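Local coordinates for glycerol dehydrogenase (Schizosaccharomyces pombe, PDB 1TA9), which oxidises glycerol to dihydroxyacetone with NAD(+) as a zinc-dependent member of the iron-containing alcohol dehydrogenase family, serving glycerol assimilation, at residues K268-K273 with V295-L300. Sequence-based numbering, arbitrary orientation.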
# COMPACT_ATOMS: atom_id res chain seq x y z
N LYS B 268 23.70 -4.46 6.50
CA LYS B 268 22.99 -3.27 6.03
C LYS B 268 21.84 -2.88 6.96
O LYS B 268 21.72 -1.73 7.38
CB LYS B 268 22.45 -3.51 4.62
CG LYS B 268 21.62 -2.37 4.04
CD LYS B 268 21.05 -2.77 2.68
CE LYS B 268 20.36 -1.61 1.97
NZ LYS B 268 19.15 -1.14 2.69
N ASP B 269 20.99 -3.85 7.27
CA ASP B 269 19.84 -3.62 8.13
C ASP B 269 20.20 -3.16 9.54
O ASP B 269 19.54 -2.28 10.10
CB ASP B 269 18.99 -4.88 8.24
CG ASP B 269 18.23 -5.20 6.96
OD1 ASP B 269 17.52 -6.22 6.94
OD2 ASP B 269 18.34 -4.42 5.99
N THR B 270 21.23 -3.77 10.11
CA THR B 270 21.65 -3.42 11.46
C THR B 270 22.20 -1.99 11.53
O THR B 270 21.92 -1.25 12.48
CB THR B 270 22.72 -4.41 11.96
OG1 THR B 270 22.16 -5.73 11.96
CG2 THR B 270 23.17 -4.06 13.38
N LEU B 271 22.97 -1.61 10.52
CA LEU B 271 23.52 -0.26 10.50
C LEU B 271 22.40 0.76 10.39
O LEU B 271 22.41 1.79 11.07
CB LEU B 271 24.49 -0.10 9.33
CG LEU B 271 25.76 -0.95 9.38
CD1 LEU B 271 26.55 -0.71 8.10
CD2 LEU B 271 26.60 -0.58 10.61
N GLU B 272 21.43 0.48 9.52
CA GLU B 272 20.30 1.39 9.34
C GLU B 272 19.54 1.62 10.64
O GLU B 272 19.14 2.73 10.95
CB GLU B 272 19.35 0.84 8.27
CG GLU B 272 19.83 1.10 6.85
CD GLU B 272 18.87 0.60 5.79
OE1 GLU B 272 17.64 0.74 5.97
OE2 GLU B 272 19.34 0.06 4.76
N LYS B 273 19.36 0.56 11.41
CA LYS B 273 18.63 0.66 12.66
C LYS B 273 19.44 1.20 13.83
O LYS B 273 18.95 2.02 14.61
CB LYS B 273 18.08 -0.71 13.08
CG LYS B 273 17.00 -1.29 12.20
CD LYS B 273 16.62 -2.69 12.71
CE LYS B 273 15.52 -3.33 11.88
NZ LYS B 273 15.20 -4.69 12.40
N VAL B 295 28.81 -3.39 16.79
CA VAL B 295 30.12 -4.03 16.89
C VAL B 295 29.99 -5.34 16.11
O VAL B 295 30.90 -5.73 15.36
CB VAL B 295 30.51 -4.32 18.36
CG1 VAL B 295 31.73 -5.24 18.40
CG2 VAL B 295 30.84 -3.01 19.07
N GLU B 296 28.85 -6.03 16.27
CA GLU B 296 28.66 -7.28 15.54
C GLU B 296 28.57 -7.01 14.03
O GLU B 296 29.14 -7.74 13.23
CB GLU B 296 27.38 -8.02 15.99
CG GLU B 296 27.27 -9.39 15.31
CD GLU B 296 25.90 -10.04 15.41
OE1 GLU B 296 25.59 -10.86 14.52
OE2 GLU B 296 25.14 -9.75 16.36
N ALA B 297 27.87 -5.95 13.65
CA ALA B 297 27.73 -5.61 12.23
C ALA B 297 29.08 -5.25 11.61
O ALA B 297 29.40 -5.68 10.50
CB ALA B 297 26.75 -4.45 12.06
N ASN B 298 29.86 -4.46 12.34
CA ASN B 298 31.17 -4.03 11.86
C ASN B 298 32.19 -5.16 11.76
O ASN B 298 33.10 -5.12 10.94
CB ASN B 298 31.75 -2.96 12.79
CG ASN B 298 31.12 -1.60 12.59
OD1 ASN B 298 30.14 -1.46 11.86
ND2 ASN B 298 31.67 -0.59 13.25
N THR B 299 32.04 -6.16 12.62
CA THR B 299 32.99 -7.26 12.67
C THR B 299 32.52 -8.57 12.05
O THR B 299 33.04 -8.99 11.02
CB THR B 299 33.41 -7.52 14.13
OG1 THR B 299 33.55 -6.27 14.81
CG2 THR B 299 34.74 -8.26 14.19
N LEU B 300 31.54 -9.21 12.68
CA LEU B 300 31.04 -10.49 12.16
C LEU B 300 30.26 -10.38 10.86
O LEU B 300 30.62 -11.03 9.87
CB LEU B 300 30.16 -11.17 13.22
CG LEU B 300 29.54 -12.52 12.84
CD1 LEU B 300 30.64 -13.57 12.64
CD2 LEU B 300 28.59 -12.96 13.94
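Ala-297 meets Thr-270 and Leu-271 where two neighbouring helices, 258-284 and 289-307, pack side by side. They run roughly antiparallel, at 148°, with local axes 9.3 Å apart. Two residues earlier, the carbonyl O of Val-295 accepts twice within its own helix: from Thr-299 N, and from Thr-299 OG1 at 2.8 Å. Glu-296 turns to the second subunit, where its carboxylate forms a salt bridge with Arg-64 of that subunit. Ala-297 carries the contact. Its CB points at the other helix and lies 3.8 Å from CG2 of Thr-270. That methyl is anti to the backbone N (chi1 -60° for OG1), while OG1 bonds back to Ala-266 O in its own helix. CD2 of Leu-271 reaches the same CB of Ala-297 at 4.1 Å. Asn-298 comes next, and its side chain crosses that of Leu-271 at about a right angle. Its OD1 stands 3.9 Å from CD2 of Leu-271, a van der Waals contact. Its ND2 donates to Ala-179 O, in the segment that probably binds NAD(+). At 297-300 the helix widens into a pi-type turn. No hydrogen bond joins the two segments. The contact is van der Waals: methyl on methyl, plus one methyl against the amide oxygen. Thr-270 OG1 and Asn-298 ND2 find their partners outside it, and the Asn-298 amide ties helix 289-307 to the backbone of the probable NAD(+) site.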